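Local coordinates for D-isomer specific 2-hydroxyacid dehydrogenase family protein (Aeromonas salmonicida subsp. salmonicida, PDB 3HG7) that probably acts as an NAD-dependent oxidoreductase of the D-isomer specific 2-hydroxyacid dehydrogenase family, at residues N15-E19 / L33-N37; A41-E47 / L61-K67; S69-S73 / I292-Y297; G152-H157 / R176-D180. The protein carries 1 engineered substitution. All coordinates share one frame; numbering follows the deposited sequence.

Contact 1 of 4, residues N15-E19 / L33-N37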
loop_
_atom_site.group_PDB
_atom_site.type_symbol
_atom_site.label_atom_id
_atom_site.label_comp_id
_atom_site.label_asym_id
_atom_site.label_seq_id
_atom_site.Cartn_x
_atom_site.Cartn_y
_atom_site.Cartn_z
ATOM N N ASN A 15 -6.998 -12.935 13.707
ATOM C CA ASN A 15 -7.205 -13.107 15.151
ATOM C C ASN A 15 -6.425 -14.256 15.798
ATOM O O ASN A 15 -5.888 -14.102 16.892
ATOM C CB ASN A 15 -8.688 -13.346 15.450
ATOM C CG ASN A 15 -9.473 -12.056 15.645
ATOM O OD1 ASN A 15 -8.906 -10.969 15.695
ATOM N ND2 ASN A 15 -10.799 -12.178 15.754
ATOM N N ALA A 16 -6.441 -15.429 15.169
ATOM C CA ALA A 16 -5.807 -16.582 15.770
ATOM C C ALA A 16 -4.299 -16.325 15.965
ATOM O O ALA A 16 -3.749 -16.598 17.042
ATOM C CB ALA A 16 -6.079 -17.858 14.941
ATOM N N HIS A 17 -3.672 -15.749 14.941
ATOM C CA HIS A 17 -2.256 -15.406 14.968
ATOM C C HIS A 17 -2.028 -14.291 16.006
ATOM O O HIS A 17 -1.153 -14.402 16.859
ATOM C CB HIS A 17 -1.800 -14.962 13.574
ATOM C CG HIS A 17 -0.322 -15.080 13.335
ATOM N ND1 HIS A 17 0.235 -15.085 12.069
ATOM C CD2 HIS A 17 0.711 -15.225 14.200
ATOM C CE1 HIS A 17 1.551 -15.196 12.172
ATOM N NE2 HIS A 17 1.863 -15.287 13.458
ATOM N N TYR A 18 -2.828 -13.232 15.950
ATOM C CA TYR A 18 -2.670 -12.146 16.957
ATOM C C TYR A 18 -2.814 -12.630 18.397
ATOM O O TYR A 18 -2.069 -12.188 19.303
ATOM C CB TYR A 18 -3.628 -10.971 16.674
ATOM C CG TYR A 18 -3.163 -10.168 15.488
ATOM C CD1 TYR A 18 -1.882 -9.580 15.486
ATOM C CD2 TYR A 18 -3.985 -9.973 14.378
ATOM C CE1 TYR A 18 -1.420 -8.872 14.372
ATOM C CE2 TYR A 18 -3.549 -9.254 13.284
ATOM C CZ TYR A 18 -2.262 -8.699 13.284
ATOM O OH TYR A 18 -1.799 -7.964 12.198
ATOM N N GLU A 19 -3.804 -13.489 18.634
ATOM C CA GLU A 19 -4.050 -13.984 19.997
ATOM C C GLU A 19 -2.852 -14.771 20.526
ATOM O O GLU A 19 -2.465 -14.592 21.688
ATOM C CB GLU A 19 -5.327 -14.831 20.049
ATOM C CG GLU A 19 -5.668 -15.396 21.416
ATOM C CD GLU A 19 -6.999 -16.124 21.425
ATOM O OE1 GLU A 19 -7.156 -17.066 20.635
ATOM O OE2 GLU A 19 -7.878 -15.748 22.226
ATOM N N LEU A 33 -9.557 -10.329 24.415
ATOM C CA LEU A 33 -10.808 -10.937 23.991
ATOM C C LEU A 33 -10.734 -11.024 22.504
ATOM O O LEU A 33 -9.971 -10.282 21.877
ATOM C CB LEU A 33 -12.011 -10.082 24.386
ATOM C CG LEU A 33 -12.278 -9.864 25.877
ATOM C CD1 LEU A 33 -13.620 -9.131 26.046
ATOM C CD2 LEU A 33 -12.309 -11.194 26.611
ATOM N N ARG A 34 -11.521 -11.936 21.939
ATOM C CA ARG A 34 -11.440 -12.133 20.514
ATOM C C ARG A 34 -12.851 -12.267 19.950
ATOM O O ARG A 34 -13.697 -12.956 20.537
ATOM C CB ARG A 34 -10.610 -13.396 20.262
ATOM C CG ARG A 34 -10.649 -13.942 18.894
ATOM C CD ARG A 34 -9.700 -15.146 18.811
ATOM N NE ARG A 34 -9.933 -15.920 17.616
ATOM C CZ ARG A 34 -9.355 -17.085 17.333
ATOM N NH1 ARG A 34 -8.455 -17.603 18.161
ATOM N NH2 ARG A 34 -9.648 -17.705 16.193
ATOM N N ALA A 35 -13.107 -11.639 18.805
ATOM C CA ALA A 35 -14.382 -11.919 18.103
ATOM C C ALA A 35 -14.137 -12.176 16.637
ATOM O O ALA A 35 -13.655 -11.293 15.955
ATOM C CB ALA A 35 -15.356 -10.764 18.302
ATOM N N ASP A 36 -14.470 -13.390 16.165
ATOM C CA ASP A 36 -14.219 -13.813 14.779
ATOM C C ASP A 36 -15.322 -13.465 13.785
ATOM O O ASP A 36 -15.146 -13.658 12.574
ATOM C CB ASP A 36 -13.918 -15.326 14.707
ATOM C CG ASP A 36 -12.457 -15.671 15.059
ATOM O OD1 ASP A 36 -11.731 -14.845 15.656
ATOM O OD2 ASP A 36 -12.031 -16.801 14.743
ATOM N N ASN A 37 -16.454 -12.967 14.300
ATOM C CA ASN A 37 -17.487 -12.385 13.462
ATOM C C ASN A 37 -18.108 -11.145 14.097
ATOM O O ASN A 37 -17.763 -10.781 15.231
ATOM C CB ASN A 37 -18.563 -13.438 13.115
ATOM C CG ASN A 37 -19.332 -13.924 14.350
ATOM O OD1 ASN A 37 -19.234 -13.347 15.450
ATOM N ND2 ASN A 37 -20.100 -15.009 14.180
#

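Contact 2 of 4, residues A41-E47 / L61-K67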
loop_
_atom_site.group_PDB
_atom_site.type_symbol
_atom_site.label_atom_id
_atom_site.label_comp_id
_atom_site.label_asym_id
_atom_site.label_seq_id
_atom_site.Cartn_x
_atom_site.Cartn_y
_atom_site.Cartn_z
ATOM N N ALA A 41 -18.734 -9.797 18.158
ATOM C CA ALA A 41 -18.160 -8.492 18.501
ATOM C C ALA A 41 -19.182 -7.534 19.112
ATOM O O ALA A 41 -18.837 -6.726 19.988
ATOM C CB ALA A 41 -17.506 -7.877 17.303
ATOM N N GLU A 42 -20.440 -7.621 18.661
ATOM C CA GLU A 42 -21.525 -6.770 19.201
ATOM C C GLU A 42 -21.603 -6.809 20.695
ATOM O O GLU A 42 -21.871 -5.789 21.331
ATOM C CB GLU A 42 -22.911 -7.191 18.656
ATOM C CG GLU A 42 -23.037 -7.195 17.154
ATOM C CD GLU A 42 -23.319 -5.833 16.535
ATOM O OE1 GLU A 42 -23.356 -4.818 17.263
ATOM O OE2 GLU A 42 -23.510 -5.776 15.292
ATOM N N LYS A 43 -21.414 -8.002 21.253
ATOM C CA LYS A 43 -21.527 -8.219 22.658
ATOM C C LYS A 43 -20.320 -7.741 23.431
ATOM O O LYS A 43 -20.414 -7.535 24.639
ATOM C CB LYS A 43 -21.763 -9.704 22.957
ATOM C CG LYS A 43 -22.904 -10.299 22.139
ATOM C CD LYS A 43 -23.225 -11.708 22.576
ATOM C CE LYS A 43 -24.411 -12.236 21.787
ATOM N NZ LYS A 43 -24.129 -13.621 21.311
ATOM N N LEU A 44 -19.196 -7.577 22.745
ATOM C CA LEU A 44 -17.923 -7.371 23.436
ATOM C C LEU A 44 -17.318 -5.996 23.275
ATOM O O LEU A 44 -16.546 -5.584 24.129
ATOM C CB LEU A 44 -16.887 -8.416 22.999
ATOM C CG LEU A 44 -17.247 -9.883 23.270
ATOM C CD1 LEU A 44 -16.197 -10.748 22.626
ATOM C CD2 LEU A 44 -17.291 -10.137 24.778
ATOM N N ILE A 45 -17.670 -5.275 22.220
ATOM C CA ILE A 45 -16.898 -4.075 21.883
ATOM C C ILE A 45 -17.077 -2.963 22.910
ATOM O O ILE A 45 -16.138 -2.190 23.169
ATOM C CB ILE A 45 -17.184 -3.554 20.471
ATOM C CG1 ILE A 45 -16.245 -2.379 20.177
ATOM C CG2 ILE A 45 -18.681 -3.188 20.320
ATOM C CD1 ILE A 45 -15.723 -2.303 18.838
ATOM N N GLY A 46 -18.267 -2.905 23.521
ATOM C CA GLY A 46 -18.507 -1.898 24.559
ATOM C C GLY A 46 -17.587 -2.056 25.752
ATOM O O GLY A 46 -17.410 -1.102 26.516
ATOM N N GLU A 47 -17.023 -3.255 25.916
ATOM C CA GLU A 47 -16.078 -3.529 26.986
ATOM C C GLU A 47 -14.597 -3.244 26.697
ATOM O O GLU A 47 -13.777 -3.307 27.615
ATOM C CB GLU A 47 -16.230 -4.957 27.459
ATOM C CG GLU A 47 -17.556 -5.150 28.180
ATOM C CD GLU A 47 -17.796 -6.584 28.542
ATOM O OE1 GLU A 47 -18.753 -7.184 27.991
ATOM O OE2 GLU A 47 -17.005 -7.124 29.352
ATOM N N LEU A 61 -19.169 -1.302 14.228
ATOM C CA LEU A 61 -19.275 -1.543 15.669
ATOM C C LEU A 61 -18.863 -0.300 16.469
ATOM O O LEU A 61 -19.105 -0.230 17.681
ATOM C CB LEU A 61 -18.396 -2.749 16.052
ATOM C CG LEU A 61 -18.881 -4.112 15.523
ATOM C CD1 LEU A 61 -17.797 -5.145 15.416
ATOM C CD2 LEU A 61 -19.946 -4.621 16.455
ATOM N N LEU A 62 -18.270 0.687 15.805
ATOM C CA LEU A 62 -17.593 1.782 16.525
ATOM C C LEU A 62 -18.505 2.615 17.417
ATOM O O LEU A 62 -18.069 3.045 18.490
ATOM C CB LEU A 62 -16.814 2.721 15.593
ATOM C CG LEU A 62 -15.338 2.399 15.411
ATOM C CD1 LEU A 62 -14.702 3.460 14.535
ATOM C CD2 LEU A 62 -14.615 2.324 16.732
ATOM N N ALA A 63 -19.756 2.849 16.991
ATOM C CA ALA A 63 -20.694 3.621 17.848
ATOM C C ALA A 63 -20.946 2.959 19.191
ATOM O O ALA A 63 -21.321 3.648 20.140
ATOM C CB ALA A 63 -22.025 3.892 17.146
ATOM N N LYS A 64 -20.733 1.642 19.291
ATOM C CA LYS A 64 -20.882 0.893 20.568
ATOM C C LYS A 64 -19.615 0.865 21.448
ATOM O O LYS A 64 -19.677 0.424 22.622
ATOM C CB LYS A 64 -21.295 -0.559 20.287
ATOM C CG LYS A 64 -22.693 -0.664 19.672
ATOM C CD LYS A 64 -23.184 -2.086 19.635
ATOM C CE LYS A 64 -24.641 -2.140 19.169
ATOM N NZ LYS A 64 -25.140 -3.553 19.002
ATOM N N ALA A 65 -18.506 1.349 20.885
ATOM C CA ALA A 65 -17.191 1.277 21.520
ATOM C C ALA A 65 -17.007 2.418 22.539
ATOM O O ALA A 65 -16.099 3.253 22.410
ATOM C CB ALA A 65 -16.037 1.252 20.453
ATOM N N ASN A 66 -17.881 2.429 23.550
ATOM C CA ASN A 66 -17.944 3.565 24.471
ATOM C C ASN A 66 -16.918 3.576 25.615
ATOM O O ASN A 66 -16.904 4.511 26.442
ATOM C CB ASN A 66 -19.374 3.745 24.960
ATOM C CG ASN A 66 -20.299 4.155 23.834
ATOM O OD1 ASN A 66 -20.049 5.142 23.144
ATOM N ND2 ASN A 66 -21.365 3.394 23.635
ATOM N N LYS A 67 -16.056 2.560 25.644
ATOM C CA LYS A 67 -14.896 2.565 26.540
ATOM C C LYS A 67 -13.596 2.697 25.753
ATOM O O LYS A 67 -12.494 2.643 26.325
ATOM C CB LYS A 67 -14.872 1.279 27.338
ATOM C CG LYS A 67 -15.907 1.256 28.475
ATOM C CD LYS A 67 -15.731 -0.048 29.216
ATOM C CE LYS A 67 -16.576 -0.174 30.484
ATOM N NZ LYS A 67 -15.872 -1.286 31.233
HETATM O O HOH W 1 -24.500 -4.755 21.832
HETATM O O HOH W 2 -15.396 0.191 23.864
HETATM O O HOH W 3 -14.327 -3.648 30.261
#

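Contact 3 of 4, residues S69-S73 / I292-Y297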
loop_
_atom_site.group_PDB
_atom_site.type_symbol
_atom_site.label_atom_id
_atom_site.label_comp_id
_atom_site.label_asym_id
_atom_site.label_seq_id
_atom_site.Cartn_x
_atom_site.Cartn_y
_atom_site.Cartn_z
ATOM N N SER A 69 -10.350 3.800 24.011
ATOM C CA SER A 69 -9.296 4.787 24.187
ATOM C C SER A 69 -8.281 4.778 23.054
ATOM O O SER A 69 -7.743 5.841 22.652
ATOM C CB SER A 69 -8.550 4.455 25.489
ATOM O OG SER A 69 -9.389 4.798 26.578
ATOM N N TRP A 70 -7.958 3.570 22.591
ATOM C CA TRP A 70 -6.948 3.374 21.533
ATOM C C TRP A 70 -7.285 2.192 20.594
ATOM O O TRP A 70 -7.534 1.061 21.017
ATOM C CB TRP A 70 -5.553 3.231 22.135
ATOM C CG TRP A 70 -4.511 2.792 21.174
ATOM C CD1 TRP A 70 -4.311 3.240 19.887
ATOM C CD2 TRP A 70 -3.533 1.783 21.404
ATOM N NE1 TRP A 70 -3.272 2.565 19.322
ATOM C CE2 TRP A 70 -2.785 1.652 20.225
ATOM C CE3 TRP A 70 -3.239 0.949 22.491
ATOM C CZ2 TRP A 70 -1.742 0.717 20.091
ATOM C CZ3 TRP A 70 -2.203 0.032 22.369
ATOM C CH2 TRP A 70 -1.457 -0.068 21.175
ATOM N N PHE A 71 -7.302 2.507 19.306
ATOM C CA PHE A 71 -7.571 1.529 18.224
ATOM C C PHE A 71 -6.311 1.468 17.374
ATOM O O PHE A 71 -5.901 2.456 16.760
ATOM C CB PHE A 71 -8.749 2.059 17.406
ATOM C CG PHE A 71 -9.162 1.205 16.224
ATOM C CD1 PHE A 71 -8.471 0.068 15.853
ATOM C CD2 PHE A 71 -10.221 1.630 15.440
ATOM C CE1 PHE A 71 -8.864 -0.683 14.692
ATOM C CE2 PHE A 71 -10.616 0.901 14.308
ATOM C CZ PHE A 71 -9.912 -0.250 13.945
ATOM N N GLN A 72 -5.672 0.312 17.387
ATOM C CA GLN A 72 -4.568 0.011 16.482
ATOM C C GLN A 72 -5.150 -0.689 15.250
ATOM O O GLN A 72 -5.620 -1.847 15.351
ATOM C CB GLN A 72 -3.564 -0.922 17.140
ATOM C CG GLN A 72 -2.418 -1.384 16.192
ATOM C CD GLN A 72 -1.515 -0.246 15.786
ATOM O OE1 GLN A 72 -0.915 0.439 16.644
ATOM N NE2 GLN A 72 -1.414 -0.013 14.470
ATOM N N SER A 73 -5.139 0.017 14.125
ATOM C CA SER A 73 -5.492 -0.581 12.815
ATOM C C SER A 73 -4.407 -1.558 12.359
ATOM O O SER A 73 -3.226 -1.338 12.587
ATOM C CB SER A 73 -5.704 0.494 11.744
ATOM O OG SER A 73 -5.831 -0.103 10.444
ATOM N N ILE A 292 4.445 -3.769 16.454
ATOM C CA ILE A 292 3.977 -2.366 16.481
ATOM C C ILE A 292 2.989 -2.149 17.626
ATOM O O ILE A 292 3.084 -1.157 18.364
ATOM C CB ILE A 292 3.350 -1.939 15.139
ATOM C CG1 ILE A 292 4.448 -1.817 14.066
ATOM C CG2 ILE A 292 2.617 -0.607 15.245
ATOM C CD1 ILE A 292 3.887 -1.642 12.637
ATOM N N PHE A 293 2.076 -3.099 17.769
ATOM C CA PHE A 293 1.084 -3.045 18.844
ATOM C C PHE A 293 1.754 -3.038 20.223
ATOM O O PHE A 293 1.478 -2.166 21.046
ATOM C CB PHE A 293 0.063 -4.180 18.753
ATOM C CG PHE A 293 -0.909 -4.176 19.926
ATOM C CD1 PHE A 293 -2.061 -3.396 19.887
ATOM C CD2 PHE A 293 -0.616 -4.885 21.088
ATOM C CE1 PHE A 293 -2.944 -3.357 20.978
ATOM C CE2 PHE A 293 -1.452 -4.823 22.206
ATOM C CZ PHE A 293 -2.634 -4.065 22.151
ATOM N N VAL A 294 2.647 -3.985 20.477
ATOM C CA VAL A 294 3.266 -4.066 21.804
ATOM C C VAL A 294 4.140 -2.837 22.135
ATOM O O VAL A 294 4.121 -2.372 23.272
ATOM C CB VAL A 294 4.035 -5.408 21.971
ATOM C CG1 VAL A 294 4.943 -5.397 23.202
ATOM C CG2 VAL A 294 3.042 -6.557 22.011
ATOM N N ARG A 295 4.866 -2.292 21.157
ATOM C CA ARG A 295 5.665 -1.076 21.414
ATOM C C ARG A 295 4.731 0.105 21.720
ATOM O O ARG A 295 4.974 0.871 22.644
ATOM C CB ARG A 295 6.650 -0.750 20.257
ATOM C CG ARG A 295 7.823 -1.725 20.097
ATOM C CD ARG A 295 8.879 -1.228 19.065
ATOM N NE ARG A 295 8.270 -0.468 17.969
ATOM C CZ ARG A 295 8.180 -0.883 16.706
ATOM N NH1 ARG A 295 7.587 -0.111 15.798
ATOM N NH2 ARG A 295 8.674 -2.063 16.349
ATOM N N ASN A 296 3.649 0.226 20.950
ATOM C CA ASN A 296 2.645 1.257 21.196
ATOM C C ASN A 296 1.915 1.052 22.517
ATOM O O ASN A 296 1.573 2.017 23.193
ATOM C CB ASN A 296 1.648 1.341 20.033
ATOM C CG ASN A 296 1.998 2.446 19.022
ATOM O OD1 ASN A 296 2.789 3.364 19.303
ATOM N ND2 ASN A 296 1.371 2.379 17.856
ATOM N N TYR A 297 1.698 -0.202 22.898
ATOM C CA TYR A 297 1.041 -0.505 24.174
ATOM C C TYR A 297 1.866 0.020 25.355
ATOM O O TYR A 297 1.332 0.671 26.259
ATOM C CB TYR A 297 0.776 -2.012 24.310
ATOM C CG TYR A 297 0.137 -2.382 25.626
ATOM C CD1 TYR A 297 -1.227 -2.225 25.824
ATOM C CD2 TYR A 297 0.895 -2.919 26.661
ATOM C CE1 TYR A 297 -1.809 -2.566 27.034
ATOM C CE2 TYR A 297 0.334 -3.263 27.865
ATOM C CZ TYR A 297 -1.019 -3.077 28.058
ATOM O OH TYR A 297 -1.609 -3.413 29.259
#

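Contact 4 of 4, residues G152-H157 / R176-D180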
loop_
_atom_site.group_PDB
_atom_site.type_symbol
_atom_site.label_atom_id
_atom_site.label_comp_id
_atom_site.label_asym_id
_atom_site.label_seq_id
_atom_site.Cartn_x
_atom_site.Cartn_y
_atom_site.Cartn_z
ATOM N N GLY A 152 9.201 4.225 -0.655
ATOM C CA GLY A 152 9.948 4.775 -1.805
ATOM C C GLY A 152 11.430 4.503 -1.704
ATOM O O GLY A 152 12.071 4.098 -2.697
ATOM N N GLN A 153 11.980 4.744 -0.512
ATOM C CA GLN A 153 13.397 4.480 -0.255
ATOM C C GLN A 153 13.781 3.017 -0.469
ATOM O O GLN A 153 14.801 2.731 -1.082
ATOM C CB GLN A 153 13.807 4.921 1.145
ATOM C CG GLN A 153 13.955 6.418 1.316
ATOM C CD GLN A 153 13.959 6.806 2.778
ATOM O OE1 GLN A 153 14.817 6.359 3.548
ATOM N NE2 GLN A 153 12.979 7.617 3.183
ATOM N N HIS A 154 12.974 2.076 0.016
ATOM C CA HIS A 154 13.388 0.678 -0.172
ATOM C C HIS A 154 13.409 0.281 -1.662
ATOM O O HIS A 154 14.376 -0.352 -2.137
ATOM C CB HIS A 154 12.575 -0.307 0.668
ATOM C CG HIS A 154 13.295 -1.597 0.922
ATOM N ND1 HIS A 154 13.380 -2.598 -0.023
ATOM C CD2 HIS A 154 13.978 -2.042 2.006
ATOM C CE1 HIS A 154 14.079 -3.606 0.470
ATOM N NE2 HIS A 154 14.458 -3.292 1.698
ATOM N N ILE A 155 12.382 0.712 -2.396
ATOM C CA ILE A 155 12.295 0.427 -3.836
ATOM C C ILE A 155 13.461 1.098 -4.530
ATOM O O ILE A 155 13.976 0.600 -5.554
ATOM C CB ILE A 155 10.966 0.949 -4.436
ATOM C CG1 ILE A 155 9.753 0.242 -3.792
ATOM C CG2 ILE A 155 10.902 0.720 -5.939
ATOM C CD1 ILE A 155 8.492 1.001 -3.991
ATOM N N ALA A 156 13.877 2.237 -3.989
ATOM C CA ALA A 156 15.054 2.954 -4.499
ATOM C C ALA A 156 16.343 2.145 -4.352
ATOM O O ALA A 156 17.096 1.966 -5.342
ATOM C CB ALA A 156 15.173 4.305 -3.826
ATOM N N HIS A 157 16.610 1.642 -3.146
ATOM C CA HIS A 157 17.811 0.818 -2.936
ATOM C C HIS A 157 17.827 -0.413 -3.841
ATOM O O HIS A 157 18.889 -0.815 -4.336
ATOM C CB HIS A 157 17.954 0.402 -1.475
ATOM C CG HIS A 157 18.434 1.511 -0.585
ATOM N ND1 HIS A 157 17.572 2.343 0.101
ATOM C CD2 HIS A 157 19.684 1.961 -0.315
ATOM C CE1 HIS A 157 18.273 3.231 0.788
ATOM N NE2 HIS A 157 19.556 3.022 0.549
ATOM N N ARG A 176 16.783 11.961 -0.177
ATOM C CA ARG A 176 16.694 10.810 0.720
ATOM C C ARG A 176 17.578 9.648 0.258
ATOM O O ARG A 176 17.987 9.593 -0.912
ATOM C CB ARG A 176 15.236 10.384 0.941
ATOM C CG ARG A 176 14.623 10.943 2.246
ATOM C CD ARG A 176 13.859 12.258 2.049
ATOM N NE ARG A 176 13.376 12.815 3.319
ATOM C CZ ARG A 176 12.297 13.590 3.456
ATOM N NH1 ARG A 176 11.547 13.912 2.406
ATOM N NH2 ARG A 176 11.957 14.039 4.661
ATOM N N ALA A 177 17.883 8.734 1.184
ATOM C CA ALA A 177 18.774 7.602 0.890
ATOM C C ALA A 177 18.213 6.710 -0.219
ATOM O O ALA A 177 17.017 6.419 -0.251
ATOM C CB ALA A 177 19.042 6.783 2.150
ATOM N N GLY A 178 19.085 6.290 -1.131
ATOM C CA GLY A 178 18.680 5.401 -2.219
ATOM C C GLY A 178 18.352 6.124 -3.510
ATOM O O GLY A 178 18.445 5.539 -4.579
ATOM N N PHE A 179 17.945 7.386 -3.411
ATOM C CA PHE A 179 17.680 8.212 -4.589
ATOM C C PHE A 179 18.940 8.971 -5.072
ATOM O O PHE A 179 19.615 9.662 -4.290
ATOM C CB PHE A 179 16.554 9.215 -4.312
ATOM C CG PHE A 179 15.233 8.585 -3.972
ATOM C CD1 PHE A 179 14.263 8.411 -4.955
ATOM C CD2 PHE A 179 14.943 8.182 -2.669
ATOM C CE1 PHE A 179 13.020 7.824 -4.653
ATOM C CE2 PHE A 179 13.709 7.595 -2.362
ATOM C CZ PHE A 179 12.747 7.421 -3.363
ATOM N N ASP A 180 19.245 8.851 -6.364
ATOM C CA ASP A 180 20.287 9.676 -6.993
ATOM C C ASP A 180 20.014 11.169 -6.859
ATOM O O ASP A 180 20.923 11.980 -6.596
ATOM C CB ASP A 180 20.397 9.330 -8.471
ATOM C CG ASP A 180 20.925 7.943 -8.692
ATOM O OD1 ASP A 180 21.594 7.417 -7.775
ATOM O OD2 ASP A 180 20.681 7.375 -9.776
#

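Contact 1 of 4, residues N15-E19 / L33-N37
R34 reaches from the end of strand 30-34 across the first turn of helix 15-24, within the beta-alpha-beta unit that starts the five-stranded parallel sheet. Its CB is loosely approached by E19 OE2. With CG anti to the backbone N (chi1 167°) and the chain extended as far as NE, the side chain is carried straight out past the helix start. CG lies 3.6 Å from N15 ND2, CD packs against the E19 carboxylate, 3.7 Å from OE1, and NE passes beside N15 CB. At the tip the guanidinium lays one face over the helix backbone, with A16 CA on that face and A16 CB near NH2. Its edge does the charged work. NH1 donates to E19 OE1 at 2.8 Å; the acceptor lies in the guanidinium plane, but the nitrogen stands above the plane of the carboxylate. On another edge NE and NH2 grip D36 side-on, NE to OD1 and NH2 to OD2, both at 2.9 Å. R34 links two acids, which probably offset its charge and fix its rotation. N15, whose OD1 takes the backbone N of S12, uses the other end of its amide: ND2 gives a weak bond to A35 O and a nearly straight one (171°) to D36 OD1, 2.8 Å long. That oxygen thus holds two donors, N15 ND2 and R34 NE, arriving from opposite faces of the carboxylate plane.

Contact 2 of 4, residues A41-E47 / L61-K67
I45 fills the middle of this contact, and its outer carbons divide among three residues. CG1 lies against A65 CB at 3.6 Å, CG2 against K64 CB, and CD1 between L61 CB and A65 CB. Because chi1 (-175°) sets CG1 opposite the backbone N, CG2 is left to face K64 while CD1 reaches toward L61. One helical turn back, A41 CB meets L61 CD1 at 3.3 Å, a tight fit for two methyl carbons. The other methyl of L61, CD2, packs over one face of the E42 carboxylate. K64, extended beyond CG, brings NZ to the other side, where it makes a salt bridge of 2.8 Å to E42 OE1 from above the carboxylate plane; E42 OE2 is held by Q38. At the far end the backbones close to 4.6 Å between G46 CA and A65 CA, and G46 CA makes a CH...O contact of 3.2 Å with K64 O. The aliphatic part of K67 lies along G46 O. A41, I45 and L61 also pack on L9 or L11 of strand 6-11, so helix and loop share a place on the sheet. Three waters finish the seam: one joins E42 O to K64 NZ, another I45 O to K67 N, the third E47 O to K67 NZ. Between the segments the K64-E42 pair is the sole direct hydrogen bond, so the fit of A41, I45 and L61 probably positions the loop.

Contact 3 of 4, residues S69-S73 / I292-Y297
W70 pushes its six-membered ring from strand 70-73 against helix 286-301, which runs roughly antiparallel to the strand at 156°. The indole leaves the strand trans to its own backbone N and so reaches between F293 and N296. W70 CZ2 comes to 3.4 Å from N296 CB, and CH2 to 3.6 Å from F293 CE1. The benzo ring and the F293 ring are nearly parallel, 10° apart, but slid so far that they barely overlap, their centroids 5.0 Å apart. F293 O sits at the indole edge, while CZ3 looks at Y297 CB.

Two residues along the strand, Q72 starts out in the same way and then bends at chi2 (66°), which swings its amide over to the helix. OE1 accepts from N296 ND2 at 3.2 Å, in the carbonyl plane, with the two amides almost coplanar; NE2 turns back to S73 O. T93 OG1 meets both Q72 OE1 and W70 NE1, and N296 OD1 takes D307 N, so these buried amides are well satisfied. Here a helix near the chain's end packs along one face of a parallel alpha/beta sheet near its beginning, as in the two-domain D-2-hydroxyacid dehydrogenases, whose C-terminal helix returns to the first domain.

Contact 4 of 4, residues G152-H157 / R176-D180
R176 begins the loop's approach to helix 150-161 with its aliphatic part, CG lying 3.8 Å from Q153 NE2, an amide nitrogen that bonds to T148 O. From there the chain enters a type II beta turn, R176 to F179, closed by a weak backbone bond. A177 sets its carbonyl against the helix: A177 O is 3.4 Å from Q153 CG and 3.6 Å from H157 CE1, while its CB touches the rim of the same imidazole. G178 follows, with CA over the centre of the H157 ring in a CH-pi contact, 3.8 Å from the centroid. At a positive phi of 96°, this glycine lets the turn come right up to H157 and A156. G178 O points to A156 CB and, though buried, has no polar partner in the model. F179 then turns its ring inward, CG anti to the carbonyl carbon (chi1 -61°), so that A156 CB stands over its face, 3.9 Å from the centroid and 10° off the normal. CE2 reaches Q153 CA, and CZ reaches G152 O at 3.5 Å; the ring also packs on I145 of strand 142-146 and V166 of strand 165-169. G152 fits the last glycine of a GxGxxG pattern, as in Rossmann-type NAD domains. H157 itself is steadied from its own helix by ND1 bonding to Q153 O, 3.0 Å away. Between helix and turn, then, the attachment rests on CH-pi and van der Waals contacts, with a histidine and a phenylalanine each offering a ring face to a small residue.

Contacts 1, 2 and 3 all belong to the part of the chain built on the five-stranded parallel sheet. Contacts 1 and 2 lie side by side, centres about 15 Å apart, and touch where A35 CB meets A41 N at 3.5 Å, strand 30-34 leading directly into helix 38-44. Contact 3 adjoins contact 2 in sequence, their centres about 17 Å apart, but brings in a helix from near the end of the chain. Contact 4 stands apart, packed beside the seven-stranded sheet of the presumed NAD domain, about 29 Å from contact 3 and about 42 Å from contact 2, centre to centre. Its segments fall between the two of contact 3 in the sequence, so contact 3 ties the chain back after the NAD domain is complete.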